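Local coordinates for protein NAD(P)H-hydrate epimerase (Saccharomyces cerevisiae, PDB 1JZT) that catalyses the epimerisation of the R and S forms of NADHX and NADPHX, hydrated and damaged nicotinamide nucleotides, so that both can be repaired, at residues A[11-16]-A[141-146]; A[16-21]-A[227-232]. All blocks are in the same frame, centred on the assembly; numbering follows the deposited sequence.

Contact 1. Residues A[11-16]-A[141-146]; sequences LAAEID and FGFSFK
Ala12 and Ala13, on one turn of helix 9-19, face Phe143 in the loop that follows strand 133-139. The backbones stay well apart, 7.7 Å between Ala12 CA and Phe143 CA. On the helical side Ile15 N and Asp16 N bond back to Leu11 O and Ala12 O; on the loop side a type I beta turn runs from Gly142 to Phe145, closed by Phe145 N on Gly142 O, with Phe143 at its second position. No hydrogen bond crosses the gap, and a single side chain, the Phe143 ring, bridges it. Its CG sits between the backbone N and the carbonyl carbon (chi1 76°), which projects the ring out of the turn and against the helix. Ala12 CB lies over one face, 4.0 Å from the ring centroid and 19° off the normal, in a CH-pi contact shifted toward the CD1-CE1 side. The small methyl groups let the ring come close to the helix backbone: Phe143 CE1 is 3.7 Å from Ala13 N, approached obliquely, and Phe143 CZ is 3.8 Å from Ala12 O. Ala13 CB adds a looser touch on CE1. One turn on, the Asp16 carboxylate meets the far edge of the ring, its plane 89° from the ring plane; Asp16 OD2 lies near the ring plane, 4.0 Å from Phe143 CZ, where the partly positive ring hydrogens would probably suit a carboxylate oxygen. Beyond the two segments, Phe143 N makes a weak hydrogen bond to Asp173, and its side chain also touches Lys202. Gly142 to Lys146 belong to the predicted (6S)-NADPHX site, so the N-terminal helix here packs on what is probably a substrate-binding loop, at the C-terminal end of strand 133-139 in a mostly parallel, Rossmann-like sheet, as expected for the NnrE/AIBP family.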
loop_
_atom_site.group_PDB
_atom_site.type_symbol
_atom_site.label_atom_id
_atom_site.label_comp_id
_atom_site.label_asym_id
_atom_site.label_seq_id
_atom_site.Cartn_x
_atom_site.Cartn_y
_atom_site.Cartn_z
ATOM N N LEU A 11 8.768 -14.757 8.918
ATOM C CA LEU A 11 9.783 -13.858 9.451
ATOM C C LEU A 11 9.285 -12.414 9.445
ATOM O O LEU A 11 9.633 -11.630 10.328
ATOM C CB LEU A 11 11.079 -13.960 8.645
ATOM C CG LEU A 11 12.001 -15.127 9.000
ATOM C CD1 LEU A 11 11.260 -16.439 8.815
ATOM C CD2 LEU A 11 13.243 -15.079 8.122
ATOM N N ALA A 12 8.464 -12.068 8.456
ATOM C CA ALA A 12 7.922 -10.715 8.357
ATOM C C ALA A 12 7.131 -10.384 9.621
ATOM O O ALA A 12 7.202 -9.264 10.135
ATOM C CB ALA A 12 7.031 -10.593 7.127
ATOM N N ALA A 13 6.381 -11.366 10.114
ATOM C CA ALA A 13 5.589 -11.196 11.323
ATOM C C ALA A 13 6.520 -11.064 12.527
ATOM O O ALA A 13 6.262 -10.284 13.440
ATOM C CB ALA A 13 4.648 -12.384 11.504
ATOM N N GLU A 14 7.607 -11.830 12.516
ATOM C CA GLU A 14 8.590 -11.789 13.593
ATOM C C GLU A 14 9.285 -10.431 13.616
ATOM O O GLU A 14 9.538 -9.871 14.683
ATOM C CB GLU A 14 9.633 -12.895 13.400
ATOM C CG GLU A 14 9.142 -14.285 13.797
ATOM C CD GLU A 14 10.083 -15.393 13.348
ATOM O OE1 GLU A 14 11.313 -15.242 13.505
ATOM O OE2 GLU A 14 9.585 -16.423 12.847
ATOM N N ILE A 15 9.595 -9.903 12.437
ATOM C CA ILE A 15 10.254 -8.605 12.346
ATOM C C ILE A 15 9.371 -7.537 12.980
ATOM O O ILE A 15 9.809 -6.795 13.857
ATOM C CB ILE A 15 10.542 -8.225 10.880
ATOM C CG1 ILE A 15 11.675 -9.108 10.340
ATOM C CG2 ILE A 15 10.900 -6.744 10.786
ATOM C CD1 ILE A 15 11.966 -8.932 8.864
ATOM N N ASP A 16 8.123 -7.465 12.531
ATOM C CA ASP A 16 7.179 -6.491 13.062
ATOM C C ASP A 16 7.036 -6.626 14.567
ATOM O O ASP A 16 6.987 -5.628 15.288
ATOM C CB ASP A 16 5.815 -6.672 12.409
ATOM C CG ASP A 16 5.575 -5.688 11.291
ATOM O OD1 ASP A 16 6.547 -5.336 10.593
ATOM O OD2 ASP A 16 4.413 -5.273 11.106
ATOM N N PHE A 141 -5.427 -5.889 1.919
ATOM C CA PHE A 141 -4.774 -6.806 2.858
ATOM C C PHE A 141 -3.266 -6.869 2.676
ATOM O O PHE A 141 -2.767 -6.837 1.553
ATOM C CB PHE A 141 -5.356 -8.222 2.738
ATOM C CG PHE A 141 -6.758 -8.346 3.247
ATOM C CD1 PHE A 141 -7.079 -7.939 4.538
ATOM C CD2 PHE A 141 -7.763 -8.854 2.432
ATOM C CE1 PHE A 141 -8.382 -8.037 5.013
ATOM C CE2 PHE A 141 -9.071 -8.957 2.898
ATOM C CZ PHE A 141 -9.380 -8.544 4.189
ATOM N N GLY A 142 -2.557 -6.972 3.798
ATOM C CA GLY A 142 -1.110 -7.041 3.782
ATOM C C GLY A 142 -0.532 -8.439 3.922
ATOM O O GLY A 142 -1.236 -9.434 3.752
ATOM N N PHE A 143 0.751 -8.520 4.261
ATOM C CA PHE A 143 1.432 -9.808 4.383
ATOM C C PHE A 143 0.807 -10.802 5.364
ATOM O O PHE A 143 1.174 -11.978 5.371
ATOM C CB PHE A 143 2.916 -9.584 4.720
ATOM C CG PHE A 143 3.175 -9.187 6.148
ATOM C CD1 PHE A 143 3.203 -10.144 7.157
ATOM C CD2 PHE A 143 3.403 -7.855 6.479
ATOM C CE1 PHE A 143 3.461 -9.780 8.480
ATOM C CE2 PHE A 143 3.659 -7.476 7.795
ATOM C CZ PHE A 143 3.689 -8.441 8.799
ATOM N N SER A 144 -0.136 -10.332 6.177
ATOM C CA SER A 144 -0.816 -11.184 7.154
ATOM C C SER A 144 -2.058 -11.837 6.545
ATOM O O SER A 144 -2.828 -12.499 7.244
ATOM C CB SER A 144 -1.242 -10.356 8.365
ATOM O OG SER A 144 -2.195 -9.383 7.971
ATOM N N PHE A 145 -2.249 -11.646 5.244
ATOM C CA PHE A 145 -3.400 -12.206 4.541
ATOM C C PHE A 145 -3.393 -13.728 4.526
ATOM O O PHE A 145 -2.354 -14.353 4.320
ATOM C CB PHE A 145 -3.439 -11.696 3.092
ATOM C CG PHE A 145 -4.463 -12.389 2.230
ATOM C CD1 PHE A 145 -5.817 -12.330 2.550
ATOM C CD2 PHE A 145 -4.069 -13.113 1.105
ATOM C CE1 PHE A 145 -6.771 -12.985 1.763
ATOM C CE2 PHE A 145 -5.011 -13.772 0.309
ATOM C CZ PHE A 145 -6.365 -13.708 0.639
ATOM N N LYS A 146 -4.564 -14.318 4.738
ATOM C CA LYS A 146 -4.711 -15.769 4.723
ATOM C C LYS A 146 -6.048 -16.126 4.080
ATOM O O LYS A 146 -7.106 -15.756 4.587
ATOM C CB LYS A 146 -4.650 -16.331 6.145
ATOM C CG LYS A 146 -3.303 -16.150 6.831
#

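Contact 2. Residues A[16-21]-A[227-232]; sequences DKELMG and ANKFGF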
loop_
_atom_site.group_PDB
_atom_site.type_symbol
_atom_site.label_atom_id
_atom_site.label_comp_id
_atom_site.label_asym_id
_atom_site.label_seq_id
_atom_site.Cartn_x
_atom_site.Cartn_y
_atom_site.Cartn_z
ATOM N N ASP A 16 8.123 -7.465 12.531
ATOM C CA ASP A 16 7.179 -6.491 13.062
ATOM C C ASP A 16 7.036 -6.626 14.567
ATOM O O ASP A 16 6.987 -5.628 15.288
ATOM C CB ASP A 16 5.815 -6.672 12.409
ATOM C CG ASP A 16 5.575 -5.688 11.291
ATOM O OD1 ASP A 16 6.547 -5.336 10.593
ATOM O OD2 ASP A 16 4.413 -5.273 11.106
ATOM N N LYS A 17 6.965 -7.866 15.039
ATOM C CA LYS A 17 6.826 -8.120 16.465
ATOM C C LYS A 17 8.028 -7.572 17.219
ATOM O O LYS A 17 7.883 -6.971 18.279
ATOM C CB LYS A 17 6.690 -9.622 16.732
ATOM C CG LYS A 17 6.587 -9.978 18.208
ATOM C CD LYS A 17 6.630 -11.493 18.427
ATOM C CE LYS A 17 6.824 -11.828 19.904
ATOM N NZ LYS A 17 6.935 -13.296 20.175
ATOM N N GLU A 18 9.219 -7.781 16.672
ATOM C CA GLU A 18 10.420 -7.290 17.325
ATOM C C GLU A 18 10.529 -5.776 17.268
ATOM O O GLU A 18 10.862 -5.141 18.271
ATOM C CB GLU A 18 11.670 -7.917 16.707
ATOM C CG GLU A 18 11.994 -9.293 17.261
ATOM C CD GLU A 18 13.339 -9.803 16.797
ATOM O OE1 GLU A 18 14.336 -9.053 16.920
ATOM O OE2 GLU A 18 13.403 -10.959 16.322
ATOM N N LEU A 19 10.251 -5.195 16.103
ATOM C CA LEU A 19 10.345 -3.746 15.954
ATOM C C LEU A 19 9.507 -3.001 16.986
ATOM O O LEU A 19 9.948 -1.997 17.543
ATOM C CB LEU A 19 9.934 -3.316 14.544
ATOM C CG LEU A 19 10.913 -3.679 13.429
ATOM C CD1 LEU A 19 10.365 -3.202 12.082
ATOM C CD2 LEU A 19 12.269 -3.031 13.702
HETATM N N MSE A 20 8.306 -3.491 17.259
HETATM C CA MSE A 20 7.469 -2.813 18.232
HETATM C C MSE A 20 7.521 -3.423 19.625
HETATM O O MSE A 20 6.684 -3.127 20.475
HETATM C CB MSE A 20 6.035 -2.717 17.703
HETATM C CG MSE A 20 5.903 -1.618 16.648
HETATM SE SE MSE A 20 4.335 -1.765 15.551
HETATM C CE MSE A 20 4.931 -3.219 14.415
ATOM N N GLY A 21 8.527 -4.265 19.855
ATOM C CA GLY A 21 8.701 -4.880 21.160
ATOM C C GLY A 21 9.389 -3.913 22.113
ATOM O O GLY A 21 9.923 -2.897 21.672
ATOM N N ALA A 227 18.718 -6.299 9.925
ATOM C CA ALA A 227 18.397 -6.859 8.617
ATOM C C ALA A 227 19.169 -8.160 8.410
ATOM O O ALA A 227 18.580 -9.192 8.096
ATOM C CB ALA A 227 18.748 -5.860 7.514
ATOM N N ASN A 228 20.486 -8.107 8.589
ATOM C CA ASN A 228 21.323 -9.292 8.419
ATOM C C ASN A 228 20.809 -10.460 9.259
ATOM O O ASN A 228 20.834 -11.609 8.817
ATOM C CB ASN A 228 22.778 -8.986 8.791
ATOM C CG ASN A 228 23.448 -8.034 7.806
ATOM O OD1 ASN A 228 22.891 -7.717 6.753
ATOM N ND2 ASN A 228 24.649 -7.583 8.141
ATOM N N LYS A 229 20.343 -10.160 10.466
ATOM C CA LYS A 229 19.819 -11.188 11.354
ATOM C C LYS A 229 18.650 -11.912 10.703
ATOM O O LYS A 229 18.426 -13.100 10.945
ATOM C CB LYS A 229 19.350 -10.568 12.671
ATOM C CG LYS A 229 18.676 -11.566 13.598
ATOM C CD LYS A 229 18.389 -10.962 14.952
ATOM C CE LYS A 229 17.207 -10.021 14.911
ATOM N NZ LYS A 229 16.946 -9.457 16.265
ATOM N N PHE A 230 17.906 -11.192 9.875
ATOM C CA PHE A 230 16.751 -11.771 9.208
ATOM C C PHE A 230 17.016 -12.202 7.775
ATOM O O PHE A 230 16.084 -12.411 6.997
ATOM C CB PHE A 230 15.577 -10.794 9.278
ATOM C CG PHE A 230 14.853 -10.820 10.591
ATOM C CD1 PHE A 230 13.919 -11.816 10.857
ATOM C CD2 PHE A 230 15.111 -9.861 11.566
ATOM C CE1 PHE A 230 13.246 -11.855 12.077
ATOM C CE2 PHE A 230 14.445 -9.891 12.788
ATOM C CZ PHE A 230 13.508 -10.891 13.046
ATOM N N GLY A 231 18.293 -12.326 7.431
ATOM C CA GLY A 231 18.658 -12.781 6.104
ATOM C C GLY A 231 18.757 -11.782 4.969
ATOM O O GLY A 231 18.934 -12.191 3.822
ATOM N N PHE A 232 18.641 -10.487 5.250
ATOM C CA PHE A 232 18.756 -9.516 4.168
ATOM C C PHE A 232 19.625 -8.323 4.539
ATOM O O PHE A 232 20.021 -8.162 5.690
ATOM C CB PHE A 232 17.370 -9.039 3.701
ATOM C CG PHE A 232 16.648 -8.165 4.690
ATOM C CD1 PHE A 232 16.045 -8.711 5.819
ATOM C CD2 PHE A 232 16.537 -6.795 4.468
ATOM C CE1 PHE A 232 15.336 -7.903 6.711
ATOM C CE2 PHE A 232 15.832 -5.976 5.353
ATOM C CZ PHE A 232 15.229 -6.532 6.473
#
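Glu18, near the end of helix 9-19, divides its carboxylate between Lys229 and Phe230, where helix 224-229 closes in a Schellman motif. Glu18 OE1 takes the charged partner: Lys229 NZ donates to its syn lone pair at 2.7 Å, a hydrogen-bonded salt bridge between two side chains that arrive from opposite directions. Glu18 OE2 takes the aromatic one, meeting the ring edge near its plane, 3.3 Å from Phe230 CZ, with carboxylate and ring planes 47° apart. With an alanine here in place of Glu18, the Lys229 ammonium would probably lose this counter-charge and the CZ edge of the Phe230 ring its carboxylate neighbour. Lys229 runs extended to CD and then bends at chi3 (76°), which turns its ammonium group onto the carboxylate. In the next shell, Phe226 meets the Phe230 ring edge-to-face and also touches Glu18 and Leu19, while Glu14 and Ile15 pack against Phe230 from the preceding helical turn. Gly231, at positive phi, carries the chain out of the helix, and its N bonds to Asn228 O. Ala227 O accepts twice, from Phe230 N at 2.8 Å and from Phe232 N at 3.1 Å, the two donors reaching it from opposite faces of the carbonyl plane.

In the fold
Helix 9-19 serves both contacts, presenting Ala12, Ala13 and Asp16 to the loop at 141-146 and Glu18 to the end of helix 224-229. Asp16 lies in both segment pairs but touches only in contact 1. That contact sits deeper, its centre about 13 Å from that of the chain against about 20 Å for contact 2, and its loop includes residues of the predicted substrate site; contact 2 is peripheral packing between helices. Both are partly buried and bring a carboxylate to a phenylalanine ring edge, but contact 1, built round Phe143, rests on van der Waals and CH-pi packing, whereas contact 2, built round Glu18, adds a salt bridge. Between them Ile15 CG1 packs 3.6 Å from Phe230 CD1.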